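Local coordinates for phenylalanine hydroxylase (Colwellia psychrerythraea, PDB 2V27), which probably catalyses the iron- and tetrahydrobiopterin-dependent hydroxylation of L-phenylalanine to L-tyrosine with molecular oxygen, the first step of phenylalanine degradation, at residues B[161-164]-B[165-169]; B[206-209]-B[210-214]; B[189-192]-B[193-197]; B[141-144]-B[145-148]. All blocks are in the same frame, centred on the assembly; numbering follows the deposited sequence.

Contact 1 (B[161-164]-B[165-169]); sequences LYWF and TIEFG. With FE (Fe (III) ion), chain E.
I166 lies over one face of the Y162 ring. Its CB stands almost on the ring normal, 3.9 Å from the centroid, in a CH-pi contact. The branch CG2 reaches Y162 CZ, and CD1 lies over Y162 CE1, on the same face. E167 passes the same ring at its edge. E167 OE1 lies near the ring plane, 3.4 Å from Y162 CE2, with the ring and carboxylate planes turned 46° apart. The E167 chain bends at chi2 (-71°), which turns its carboxylate out to the iron. E167 OE1 binds the iron at 2.1 Å and E167 OE2 binds it at 2.3 Å. H122, H127 and two waters complete the site, the two-histidine, one-carboxylate iron centre of the aromatic amino acid hydroxylases. E167 comes at the end of helix 152-167, where a wider pi-type turn replaces the regular pattern. Here E167 N and F168 N each bond five residues back, to Y162 O and W163 O. T165 N reaches Y162 O from the opposite face of the carbonyl plane. T165 OG1 donates to L161 O at 2.7 Å, from above the carbonyl plane, and also pairs with the hydroxyl of Y139. On another side of the helix, F168 CE1 approaches W163 CH2 to 3.3 Å over one face of the indole. The two side chains run side by side, with ring planes at 38°. W163 NE1 bonds to Q221, and Y215 stacks on the indole. Water 1 donates to F164 O, in the last turn, and to F168 O, just past the helix end.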
ATOM      1  N   LEU B 161      12.137  11.750   9.868  1.00  7.39           N
ATOM      2  CA  LEU B 161      13.149  11.240  10.777  1.00  8.39           C
ATOM      3  C   LEU B 161      12.517  10.335  11.867  1.00  7.07           C
ATOM      4  O   LEU B 161      12.995   9.219  12.131  1.00  7.96           O
ATOM      5  CB  LEU B 161      13.948  12.377  11.439  1.00  8.45           C
ATOM      6  CG  LEU B 161      14.991  11.945  12.494  1.00  8.87           C
ATOM      7  CD1 LEU B 161      16.065  10.907  11.995  1.00  9.26           C
ATOM      8  CD2 LEU B 161      15.692  13.215  13.085  1.00 11.24           C
ATOM      9  N   TYR B 162      11.416  10.775  12.458  1.00  7.68           N
ATOM     10  CA  TYR B 162      10.725  10.060  13.522  1.00  8.03           C
ATOM     11  C   TYR B 162      10.221   8.729  12.945  1.00  7.59           C
ATOM     12  O   TYR B 162      10.381   7.658  13.573  1.00  6.47           O
ATOM     13  CB  TYR B 162       9.539  10.922  13.964  1.00  9.00           C
ATOM     14  CG  TYR B 162       8.842  10.491  15.257  1.00  9.48           C
ATOM     15  CD1 TYR B 162       9.294  10.986  16.492  1.00 10.79           C
ATOM     16  CD2 TYR B 162       7.769   9.612  15.243  1.00 11.66           C
ATOM     17  CE1 TYR B 162       8.689  10.628  17.695  1.00 10.95           C
ATOM     18  CE2 TYR B 162       7.123   9.252  16.474  1.00  9.56           C
ATOM     19  CZ  TYR B 162       7.616   9.800  17.678  1.00 11.28           C
ATOM     20  OH  TYR B 162       7.098   9.513  18.944  1.00 13.32           O
ATOM     21  N   TRP B 163       9.683   8.779  11.726  1.00  7.49           N
ATOM     22  CA  TRP B 163       9.105   7.602  11.094  1.00  6.26           C
ATOM     23  C   TRP B 163      10.164   6.503  10.972  1.00  7.55           C
ATOM     24  O   TRP B 163       9.912   5.353  11.310  1.00  6.80           O
ATOM     25  CB  TRP B 163       8.579   7.990   9.701  1.00  7.77           C
ATOM     26  CG  TRP B 163       7.947   6.843   8.959  1.00  8.18           C
ATOM     27  CD1 TRP B 163       8.494   6.105   7.903  1.00  9.14           C
ATOM     28  CD2 TRP B 163       6.620   6.343   9.152  1.00  8.27           C
ATOM     29  NE1 TRP B 163       7.569   5.161   7.465  1.00  8.16           N
ATOM     30  CE2 TRP B 163       6.404   5.295   8.195  1.00  6.69           C
ATOM     31  CE3 TRP B 163       5.593   6.658  10.054  1.00  7.05           C
ATOM     32  CZ2 TRP B 163       5.185   4.559   8.140  1.00  8.91           C
ATOM     33  CZ3 TRP B 163       4.384   5.950   9.984  1.00  9.20           C
ATOM     34  CH2 TRP B 163       4.189   4.909   9.032  1.00 11.30           C
ATOM     35  N   PHE B 164      11.332   6.885  10.477  1.00  7.57           N
ATOM     36  CA  PHE B 164      12.363   5.916  10.235  1.00  7.50           C
ATOM     37  C   PHE B 164      13.175   5.483  11.448  1.00  7.30           C
ATOM     38  O   PHE B 164      14.057   4.619  11.314  1.00  8.35           O
ATOM     39  CB  PHE B 164      13.252   6.426   9.123  1.00  7.76           C
ATOM     40  CG  PHE B 164      12.588   6.315   7.767  1.00  7.09           C
ATOM     41  CD1 PHE B 164      12.221   7.468   7.033  1.00  8.24           C
ATOM     42  CD2 PHE B 164      12.295   5.027   7.251  1.00  7.68           C
ATOM     43  CE1 PHE B 164      11.613   7.351   5.743  1.00  8.02           C
ATOM     44  CE2 PHE B 164      11.697   4.870   6.001  1.00  7.47           C
ATOM     45  CZ  PHE B 164      11.364   6.034   5.229  1.00  7.52           C
ATOM     46  N   THR B 165      12.900   6.068  12.632  1.00  7.40           N
ATOM     47  CA  THR B 165      13.622   5.725  13.881  1.00  7.32           C
ATOM     48  C   THR B 165      12.585   5.220  14.889  1.00  6.93           C
ATOM     49  O   THR B 165      12.367   4.023  15.005  1.00  8.30           O
ATOM     50  CB  THR B 165      14.443   6.956  14.443  1.00  6.83           C
ATOM     51  OG1 THR B 165      13.609   8.132  14.522  1.00  6.44           O
ATOM     52  CG2 THR B 165      15.611   7.229  13.488  1.00  7.92           C
ATOM     53  N   ILE B 166      11.917   6.131  15.582  1.00  5.68           N
ATOM     54  CA  ILE B 166      10.956   5.736  16.610  1.00  7.01           C
ATOM     55  C   ILE B 166       9.842   4.818  16.107  1.00  5.24           C
ATOM     56  O   ILE B 166       9.410   3.927  16.878  1.00  7.21           O
ATOM     57  CB  ILE B 166      10.414   7.032  17.283  1.00  8.07           C
ATOM     58  CG1 ILE B 166      11.591   7.653  18.113  1.00 11.43           C
ATOM     59  CG2 ILE B 166       9.154   6.749  18.189  1.00  5.18           C
ATOM     60  CD1 ILE B 166      11.328   8.998  18.649  1.00 18.31           C
ATOM     61  N   GLU B 167       9.326   5.049  14.877  1.00  5.95           N
ATOM     62  CA  GLU B 167       8.238   4.185  14.418  1.00  6.87           C
ATOM     63  C   GLU B 167       8.744   2.882  13.746  1.00  5.97           C
ATOM     64  O   GLU B 167       8.242   1.786  14.079  1.00  6.60           O
ATOM     65  CB  GLU B 167       7.200   4.941  13.556  1.00  8.04           C
ATOM     66  CG  GLU B 167       6.594   6.091  14.339  1.00 10.31           C
ATOM     67  CD  GLU B 167       5.643   5.607  15.468  1.00 11.37           C
ATOM     68  OE1 GLU B 167       5.230   6.467  16.276  1.00 13.60           O
ATOM     69  OE2 GLU B 167       5.268   4.407  15.547  1.00 13.27           O
ATOM     70  N   PHE B 168       9.678   2.983  12.797  1.00  7.04           N
ATOM     71  CA  PHE B 168      10.083   1.816  11.985  1.00  6.46           C
ATOM     72  C   PHE B 168      11.561   1.452  12.025  1.00  7.64           C
ATOM     73  O   PHE B 168      12.071   0.759  11.149  1.00  8.49           O
ATOM     74  CB  PHE B 168       9.557   1.989  10.523  1.00  6.36           C
ATOM     75  CG  PHE B 168       8.075   1.762  10.442  1.00  9.33           C
ATOM     76  CD1 PHE B 168       7.191   2.796  10.703  1.00 11.65           C
ATOM     77  CD2 PHE B 168       7.571   0.470  10.261  1.00 11.19           C
ATOM     78  CE1 PHE B 168       5.811   2.567  10.768  1.00 10.80           C
ATOM     79  CE2 PHE B 168       6.198   0.233  10.316  1.00 11.09           C
ATOM     80  CZ  PHE B 168       5.314   1.300  10.569  1.00  9.56           C
ATOM     81  N   GLY B 169      12.248   1.906  13.067  1.00  7.54           N
ATOM     82  CA  GLY B 169      13.675   1.609  13.198  1.00  7.67           C
ATOM     83  C   GLY B 169      14.014   0.147  13.410  1.00  7.10           C
ATOM     84  O   GLY B 169      13.329  -0.563  14.138  1.00  7.78           O
TER
HETATM   85 FE    FE E3008       4.026   5.098  17.337  1.00 10.69          FE
HETATM   86  O   HOH W   1      13.465   2.528   9.401  1.00  8.21           O
HETATM   87  O   HOH W   2       2.482   5.973  15.944  1.00 21.08           O
HETATM   88  O   HOH W   3       3.163   6.561  18.563  1.00 13.87           O

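Contact 2 (B[206-209]-B[210-214]); sequences DILD and VLRTP
L208 has CG anti to its backbone N (chi1 -176°), while R212 has CG anti to its carbonyl carbon (chi1 -72°). These settings bring L208 CG to 4.1 Å from R212 CD. The arginine then bends at chi3 (72°). Its NH1 stays 4.6 Å from D209 OD1, too far for a salt bridge. Water 4 spans the gap: it donates to D209 OD1 and accepts from R212 NH1, lying at the edge of the guanidinium in its plane. D209 OD1 is also bonded to H257, and R212 NE to G255 O. At the start of the short helix 207-211, D206 is the N-cap. Its OD1 uses the anti lone pair to accept from D209 N at 3.0 Å. At the other end T213 OG1 donates to D209 O at 2.7 Å, from above the carbonyl plane. T213 OG1 also bonds to the hydroxyl of Y225. I207 and L211 point the same way and touch through CG1 and CD1. The helix belongs to a beta-alpha-beta unit between strands 201-204 and 223-227. V210 and L211 pack on helix 152-167, L208 and R212 meet helix 241-254, and D209, V210 and T213 touch strand 223-227.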
ATOM      1  N   ASP B 206      21.642   6.689   7.840  1.00 10.23           N
ATOM      2  CA  ASP B 206      22.408   7.867   7.511  1.00 10.94           C
ATOM      3  C   ASP B 206      21.379   8.980   7.520  1.00 10.66           C
ATOM      4  O   ASP B 206      20.334   8.923   6.832  1.00 10.63           O
ATOM      5  CB  ASP B 206      23.051   7.717   6.140  1.00 11.10           C
ATOM      6  CG  ASP B 206      23.758   8.992   5.683  1.00 15.82           C
ATOM      7  OD1 ASP B 206      23.105   9.930   5.188  1.00 13.46           O
ATOM      8  OD2 ASP B 206      24.977   9.055   5.854  1.00 18.15           O
ATOM      9  N   ILE B 207      21.651  10.011   8.302  1.00 10.44           N
ATOM     10  CA  ILE B 207      20.609  10.989   8.565  1.00 12.02           C
ATOM     11  C   ILE B 207      20.205  11.726   7.293  1.00 10.19           C
ATOM     12  O   ILE B 207      19.034  12.070   7.097  1.00  9.34           O
ATOM     13  CB  ILE B 207      21.030  11.961   9.719  1.00 12.80           C
ATOM     14  CG1 ILE B 207      19.833  12.869  10.064  1.00 14.12           C
ATOM     15  CG2 ILE B 207      22.319  12.717   9.397  1.00 13.88           C
ATOM     16  CD1 ILE B 207      19.766  13.282  11.593  1.00 17.12           C
ATOM     17  N   LEU B 208      21.186  12.059   6.440  1.00 10.69           N
ATOM     18  CA  LEU B 208      20.840  12.737   5.180  1.00  9.80           C
ATOM     19  C   LEU B 208      19.978  11.826   4.279  1.00  9.07           C
ATOM     20  O   LEU B 208      18.936  12.294   3.763  1.00 10.17           O
ATOM     21  CB  LEU B 208      22.128  13.252   4.450  1.00  9.86           C
ATOM     22  CG  LEU B 208      21.820  14.043   3.201  1.00 10.97           C
ATOM     23  CD1 LEU B 208      21.017  15.318   3.498  1.00 14.31           C
ATOM     24  CD2 LEU B 208      23.218  14.419   2.667  1.00 13.23           C
ATOM     25  N   ASP B 209      20.351  10.551   4.129  1.00  9.37           N
ATOM     26  CA  ASP B 209      19.511   9.608   3.352  1.00  9.22           C
ATOM     27  C   ASP B 209      18.061   9.600   3.926  1.00  8.40           C
ATOM     28  O   ASP B 209      17.070   9.690   3.176  1.00  9.67           O
ATOM     29  CB  ASP B 209      20.063   8.178   3.389  1.00  9.75           C
ATOM     30  CG  ASP B 209      21.089   7.946   2.388  1.00 17.62           C
ATOM     31  OD1 ASP B 209      20.979   8.516   1.278  1.00 18.94           O
ATOM     32  OD2 ASP B 209      21.979   7.144   2.737  1.00 18.41           O
ATOM     33  N   VAL B 210      17.982   9.529   5.267  1.00  8.39           N
ATOM     34  CA  VAL B 210      16.670   9.412   5.935  1.00  8.54           C
ATOM     35  C   VAL B 210      15.857  10.667   5.654  1.00  8.39           C
ATOM     36  O   VAL B 210      14.715  10.564   5.219  1.00  8.46           O
ATOM     37  CB  VAL B 210      16.842   9.227   7.458  1.00  8.52           C
ATOM     38  CG1 VAL B 210      15.478   9.501   8.244  1.00  8.15           C
ATOM     39  CG2 VAL B 210      17.360   7.886   7.760  1.00  7.44           C
ATOM     40  N   LEU B 211      16.436  11.866   5.826  1.00  7.42           N
ATOM     41  CA  LEU B 211      15.683  13.101   5.585  1.00  8.42           C
ATOM     42  C   LEU B 211      15.185  13.246   4.106  1.00  8.60           C
ATOM     43  O   LEU B 211      14.235  13.969   3.832  1.00 10.95           O
ATOM     44  CB  LEU B 211      16.563  14.317   5.945  1.00  7.59           C
ATOM     45  CG  LEU B 211      16.813  14.505   7.453  1.00  8.33           C
ATOM     46  CD1 LEU B 211      17.895  15.540   7.665  1.00 10.38           C
ATOM     47  CD2 LEU B 211      15.528  14.868   8.237  1.00 11.10           C
ATOM     48  N   ARG B 212      15.901  12.572   3.198  1.00  8.37           N
ATOM     49  CA  ARG B 212      15.570  12.615   1.758  1.00  8.85           C
ATOM     50  C   ARG B 212      14.600  11.516   1.292  1.00  8.98           C
ATOM     51  O   ARG B 212      14.291  11.450   0.105  1.00  8.89           O
ATOM     52  CB  ARG B 212      16.845  12.499   0.943  1.00  8.97           C
ATOM     53  CG  ARG B 212      17.673  13.834   1.058  1.00  8.79           C
ATOM     54  CD  ARG B 212      18.998  13.731   0.279  1.00  8.23           C
ATOM     55  NE  ARG B 212      18.676  13.772  -1.130  1.00 10.90           N
ATOM     56  CZ  ARG B 212      18.968  12.835  -2.030  1.00 11.49           C
ATOM     57  NH1 ARG B 212      19.691  11.731  -1.727  1.00 16.14           N
ATOM     58  NH2 ARG B 212      18.503  13.011  -3.263  1.00 14.23           N
ATOM     59  N   THR B 213      14.133  10.636   2.184  1.00  8.84           N
ATOM     60  CA  THR B 213      13.366   9.455   1.721  1.00  9.25           C
ATOM     61  C   THR B 213      11.835   9.702   1.760  1.00  8.59           C
ATOM     62  O   THR B 213      11.267   9.832   2.845  1.00  8.40           O
ATOM     63  CB  THR B 213      13.720   8.230   2.614  1.00  8.64           C
ATOM     64  OG1 THR B 213      15.129   7.940   2.533  1.00  9.30           O
ATOM     65  CG2 THR B 213      12.939   6.985   2.109  1.00  6.76           C
ATOM     66  N   PRO B 214      11.161   9.718   0.609  1.00  9.13           N
ATOM     67  CA  PRO B 214       9.673   9.861   0.633  1.00  8.99           C
ATOM     68  C   PRO B 214       9.095   8.612   1.263  1.00  8.85           C
ATOM     69  O   PRO B 214       9.672   7.491   1.144  1.00  8.74           O
ATOM     70  CB  PRO B 214       9.261   9.829  -0.851  1.00 11.45           C
ATOM     71  CG  PRO B 214      10.462   9.544  -1.600  1.00 14.09           C
ATOM     72  CD  PRO B 214      11.722   9.601  -0.752  1.00 10.22           C
TER
HETATM   73  O   HOH W   4      21.258  11.150   0.500  1.00 15.64           O

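Contact 3 (B[189-192]-B[193-197]); sequences GETD and YAMNN
D192 OD2 accepts from N196 ND2 at 2.8 Å, one helical turn on. The N-H points fairly straight at the oxygen (159°). It meets OD2 on the anti side, slightly out of the carboxylate plane, while the oxygen lies close to the amide plane. The side chains cross at about a right angle. D192 has CG anti to the backbone N (chi1 -179°), which carries the carboxylate forward along helix 188-196. N196 N also donates to D192 O, so main chain and side chain join the same two residues. A194 N bonds to E190 O and M195 N to T191 O, both at 3.0 Å. A194 CB rests 3.2 Å from E190 O. M195 CG lies 3.3 Å from T191 O before its chain bends at chi2 and chi3 toward strand 176-179. Y193 packs on strand 223-227, and its hydroxyl bonds to Q221 O. E190 forms a salt bridge with K265, and packs on F261, of the second subunit in the crystal. The helix thus separates its chemistry by side: D192 and N196 pair at an exposed surface, M195 and A194 face the sheet, and the E190 salt bridge may be a crystal contact of this monomeric enzyme.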
ATOM      1  N   GLY B 189       1.875  -8.301  11.948  1.00  9.35           N
ATOM      2  CA  GLY B 189       2.071  -8.160  10.460  1.00  9.70           C
ATOM      3  C   GLY B 189       3.327  -7.334  10.141  1.00  9.90           C
ATOM      4  O   GLY B 189       4.156  -7.745   9.303  1.00  8.49           O
ATOM      5  N   GLU B 190       3.524  -6.242  10.867  1.00  8.58           N
ATOM      6  CA  GLU B 190       4.741  -5.446  10.678  1.00  8.45           C
ATOM      7  C   GLU B 190       6.019  -6.156  11.112  1.00  7.95           C
ATOM      8  O   GLU B 190       7.058  -5.994  10.453  1.00  7.80           O
ATOM      9  CB  GLU B 190       4.645  -4.121  11.431  1.00  7.61           C
ATOM     10  CG  GLU B 190       3.514  -3.193  11.026  1.00  8.32           C
ATOM     11  CD  GLU B 190       3.613  -2.637   9.586  1.00  8.97           C
ATOM     12  OE1 GLU B 190       4.638  -2.855   8.935  1.00  9.42           O
ATOM     13  OE2 GLU B 190       2.599  -2.014   9.163  1.00 10.96           O
ATOM     14  N   THR B 191       5.949  -6.922  12.196  1.00  8.66           N
ATOM     15  CA  THR B 191       7.131  -7.643  12.668  1.00  8.33           C
ATOM     16  C   THR B 191       7.571  -8.709  11.640  1.00  8.91           C
ATOM     17  O   THR B 191       8.767  -8.851  11.338  1.00  9.84           O
ATOM     18  CB  THR B 191       6.836  -8.289  14.038  1.00  8.62           C
ATOM     19  OG1 THR B 191       6.804  -7.246  15.005  1.00  8.42           O
ATOM     20  CG2 THR B 191       7.935  -9.269  14.436  1.00  9.38           C
ATOM     21  N   ASP B 192       6.595  -9.471  11.138  1.00  8.79           N
ATOM     22  CA  ASP B 192       6.948 -10.559  10.211  1.00 10.44           C
ATOM     23  C   ASP B 192       7.572  -9.937   8.954  1.00  9.66           C
ATOM     24  O   ASP B 192       8.602 -10.400   8.481  1.00  9.42           O
ATOM     25  CB  ASP B 192       5.690 -11.317   9.821  1.00 11.62           C
ATOM     26  CG  ASP B 192       5.960 -12.496   8.869  1.00 17.43           C
ATOM     27  OD1 ASP B 192       5.103 -12.728   8.009  1.00 28.89           O
ATOM     28  OD2 ASP B 192       6.941 -13.228   9.027  1.00 23.17           O
ATOM     29  N   TYR B 193       6.994  -8.872   8.443  1.00  8.66           N
ATOM     30  CA  TYR B 193       7.436  -8.298   7.172  1.00  8.42           C
ATOM     31  C   TYR B 193       8.835  -7.685   7.362  1.00  8.89           C
ATOM     32  O   TYR B 193       9.752  -7.927   6.573  1.00  8.30           O
ATOM     33  CB  TYR B 193       6.418  -7.252   6.735  1.00  8.13           C
ATOM     34  CG  TYR B 193       6.798  -6.450   5.521  1.00  7.94           C
ATOM     35  CD1 TYR B 193       6.475  -6.869   4.194  1.00  8.43           C
ATOM     36  CD2 TYR B 193       7.402  -5.198   5.690  1.00  8.92           C
ATOM     37  CE1 TYR B 193       6.812  -6.052   3.085  1.00  9.07           C
ATOM     38  CE2 TYR B 193       7.749  -4.394   4.611  1.00  9.79           C
ATOM     39  CZ  TYR B 193       7.449  -4.822   3.301  1.00 10.30           C
ATOM     40  OH  TYR B 193       7.766  -3.996   2.226  1.00 11.13           O
ATOM     41  N   ALA B 194       9.025  -6.923   8.445  1.00  7.77           N
ATOM     42  CA  ALA B 194      10.314  -6.275   8.725  1.00  8.73           C
ATOM     43  C   ALA B 194      11.427  -7.300   8.906  1.00  8.59           C
ATOM     44  O   ALA B 194      12.546  -7.047   8.457  1.00  9.77           O
ATOM     45  CB  ALA B 194      10.204  -5.351   9.967  1.00  8.54           C
ATOM     46  N   MET B 195      11.114  -8.452   9.520  1.00  8.63           N
ATOM     47  CA  MET B 195      12.182  -9.439   9.751  1.00 10.29           C
ATOM     48  C   MET B 195      12.395 -10.331   8.553  1.00 10.22           C
ATOM     49  O   MET B 195      13.514 -10.776   8.360  1.00 12.06           O
ATOM     50  CB  MET B 195      11.831 -10.303  10.960  1.00 10.15           C
ATOM     51  CG  MET B 195      11.831  -9.490  12.276  1.00 13.17           C
ATOM     52  SD  MET B 195      13.449  -8.787  12.723  1.00 14.46           S
ATOM     53  CE  MET B 195      13.406  -7.154  11.956  1.00 18.67           C
ATOM     54  N   ASN B 196      11.325 -10.641   7.839  1.00 10.39           N
ATOM     55  CA  ASN B 196      11.365 -11.791   6.919  1.00  9.90           C
ATOM     56  C   ASN B 196      11.223 -11.480   5.427  1.00 10.55           C
ATOM     57  O   ASN B 196      11.546 -12.339   4.597  1.00 11.65           O
ATOM     58  CB  ASN B 196      10.329 -12.844   7.308  1.00 10.48           C
ATOM     59  CG  ASN B 196      10.638 -13.437   8.662  1.00 12.66           C
ATOM     60  OD1 ASN B 196      11.778 -13.788   8.919  1.00 16.79           O
ATOM     61  ND2 ASN B 196       9.649 -13.492   9.534  1.00 16.65           N
ATOM     62  N   ASN B 197      10.671 -10.304   5.091  1.00 10.41           N
ATOM     63  CA  ASN B 197      10.337 -10.077   3.682  1.00 11.03           C
ATOM     64  C   ASN B 197      11.649  -9.906   2.951  1.00 11.91           C
ATOM     65  O   ASN B 197      12.468  -9.074   3.347  1.00 13.26           O
ATOM     66  CB  ASN B 197       9.454  -8.838   3.502  1.00  9.97           C
ATOM     67  CG  ASN B 197       9.078  -8.647   2.017  1.00 12.40           C
ATOM     68  OD1 ASN B 197       9.917  -8.209   1.223  1.00 12.73           O
ATOM     69  ND2 ASN B 197       7.921  -9.113   1.649  1.00 12.66           N
TER

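Contact 4 (B[141-144]-B[145-148]); sequences EAYG and KMGL
Helix 134-147 carries this contact over its last turns, beside helices 88-96 and 152-167. The main side-chain link is an i to i+4 salt bridge. E141 OE2 and K145 NZ are 3.0 Å apart. Both chains are extended beyond CG and run side by side, pointing the same way. E141 starts with CG anti to its backbone N (chi1 -180°) and K145 with CG beside its own (chi1 -70°), which aims both chains along one flank of the helix. The ammonium comes from above the carboxylate plane, 48° out of it. The methylenes follow along: K145 CE lies 3.6 Å from E141 OE2 and 4.1 Å from E141 CG. Beneath the pair, K145 N bonds to E141 O at 3.0 Å.

On another flank, M146 and Y143 make a Met-aromatic contact. M146 SD sits obliquely to the ring, 5.5 Å from its centroid, with Y143 CD1 the nearest ring atom. M146 CG rests on A142 O at 3.2 Å, and M146 N bonds to that oxygen. The Y143 ring also meets the rings of F92 and H274, the latter from the C-terminal tag, and both Y143 and M146 touch L158. Near the end of the helix, G147 N bonds to G144 O from above the carbonyl plane. Its bond to Y143 O is weak. L148 CG turns back to G144 O, while L148 also packs on helix 88-96. K145 is exposed, so solvent probably screens the charge pair, whereas the sulfur and the phenol ring meet in buried surroundings.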
ATOM      1  N   GLU B 141      13.220  13.135  23.697  1.00  8.38           N
ATOM      2  CA  GLU B 141      13.163  14.506  24.212  1.00 10.06           C
ATOM      3  C   GLU B 141      13.825  15.516  23.230  1.00  9.70           C
ATOM      4  O   GLU B 141      13.263  16.603  22.989  1.00 10.48           O
ATOM      5  CB  GLU B 141      13.869  14.541  25.569  1.00 10.27           C
ATOM      6  CG  GLU B 141      13.877  15.941  26.233  1.00 12.20           C
ATOM      7  CD  GLU B 141      14.736  15.980  27.480  1.00 12.16           C
ATOM      8  OE1 GLU B 141      15.284  14.946  27.881  1.00 13.62           O
ATOM      9  OE2 GLU B 141      14.817  17.073  28.102  1.00 15.16           O
ATOM     10  N   ALA B 142      14.994  15.176  22.731  1.00  9.00           N
ATOM     11  CA  ALA B 142      15.718  16.063  21.814  1.00  9.94           C
ATOM     12  C   ALA B 142      14.888  16.252  20.552  1.00 10.00           C
ATOM     13  O   ALA B 142      14.819  17.365  19.976  1.00  9.41           O
ATOM     14  CB  ALA B 142      17.069  15.485  21.470  1.00 10.41           C
ATOM     15  N   TYR B 143      14.200  15.197  20.093  1.00  8.49           N
ATOM     16  CA  TYR B 143      13.386  15.291  18.897  1.00 10.42           C
ATOM     17  C   TYR B 143      12.269  16.319  19.161  1.00  9.07           C
ATOM     18  O   TYR B 143      11.938  17.192  18.327  1.00 11.47           O
ATOM     19  CB  TYR B 143      12.843  13.897  18.529  1.00  9.73           C
ATOM     20  CG  TYR B 143      11.797  14.010  17.465  1.00  7.31           C
ATOM     21  CD1 TYR B 143      12.173  14.014  16.098  1.00 10.20           C
ATOM     22  CD2 TYR B 143      10.419  14.132  17.766  1.00  8.17           C
ATOM     23  CE1 TYR B 143      11.226  14.140  15.068  1.00 10.10           C
ATOM     24  CE2 TYR B 143       9.455  14.248  16.723  1.00  8.69           C
ATOM     25  CZ  TYR B 143       9.879  14.273  15.345  1.00  9.39           C
ATOM     26  OH  TYR B 143       8.988  14.423  14.328  1.00 10.67           O
ATOM     27  N   GLY B 144      11.635  16.223  20.341  1.00  9.13           N
ATOM     28  CA  GLY B 144      10.603  17.181  20.684  1.00 10.59           C
ATOM     29  C   GLY B 144      11.164  18.608  20.651  1.00 10.69           C
ATOM     30  O   GLY B 144      10.511  19.507  20.107  1.00 10.51           O
ATOM     31  N   LYS B 145      12.360  18.804  21.211  1.00 10.71           N
ATOM     32  CA  LYS B 145      12.966  20.146  21.171  1.00 12.14           C
ATOM     33  C   LYS B 145      13.231  20.634  19.733  1.00 11.68           C
ATOM     34  O   LYS B 145      13.116  21.824  19.472  1.00 12.41           O
ATOM     35  CB  LYS B 145      14.205  20.185  22.029  1.00 12.55           C
ATOM     36  CG  LYS B 145      13.846  20.096  23.503  1.00 14.86           C
ATOM     37  CD  LYS B 145      15.111  19.923  24.350  1.00 19.93           C
ATOM     38  CE  LYS B 145      14.806  19.913  25.862  1.00 22.35           C
ATOM     39  NZ  LYS B 145      15.998  19.518  26.732  1.00 22.65           N
ATOM     40  N   MET B 146      13.602  19.725  18.827  1.00 12.49           N
ATOM     41  CA  MET B 146      13.870  20.093  17.437  1.00 13.41           C
ATOM     42  C   MET B 146      12.661  20.741  16.768  1.00 11.96           C
ATOM     43  O   MET B 146      12.829  21.669  15.972  1.00 13.13           O
ATOM     44  CB  MET B 146      14.285  18.862  16.613  1.00 12.97           C
ATOM     45  CG  MET B 146      15.559  18.174  16.964  1.00 15.92           C
ATOM     46  SD  MET B 146      15.632  16.658  15.942  1.00 17.03           S
ATOM     47  CE  MET B 146      16.873  15.805  16.903  1.00 19.04           C
ATOM     48  N   GLY B 147      11.446  20.297  17.081  1.00 11.39           N
ATOM     49  CA  GLY B 147      10.249  20.805  16.404  1.00 12.05           C
ATOM     50  C   GLY B 147       9.643  22.084  16.963  1.00 14.13           C
ATOM     51  O   GLY B 147       8.788  22.684  16.312  1.00 12.82           O
ATOM     52  N   LEU B 148      10.070  22.496  18.173  1.00 13.67           N
ATOM     53  CA  LEU B 148       9.378  23.616  18.843  1.00 15.54           C
ATOM     54  C   LEU B 148       9.322  24.895  18.003  1.00 17.07           C
ATOM     55  O   LEU B 148       8.267  25.542  17.946  1.00 17.56           O
ATOM     56  CB  LEU B 148      10.004  23.902  20.204  1.00 14.78           C
ATOM     57  CG  LEU B 148       9.937  22.745  21.215  1.00 13.21           C
ATOM     58  CD1 LEU B 148      10.737  23.123  22.481  1.00 13.37           C
ATOM     59  CD2 LEU B 148       8.489  22.411  21.568  1.00 13.16           C
TER

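Contact 1 is the core of the set: all its touching residues are buried, and it alone holds an iron ligand. The other three are partly buried. Contacts 1 and 4 lie on successive helices, and Y162 meets Y143 where they touch. Contact 2 packs on contact 1 through V210 and T213. Contact 3 reaches contact 1 at E190 and F168, and it alone of the four touches the second copy in the crystal. Contacts 3 and 4 lie on opposite sides of the chain's centre, about 30 Å apart between centres. Metal bonds and ring packing dominate contact 1; the outer contacts have a water bridge (2), an amide-carboxylate bond (3) and a salt bridge (4).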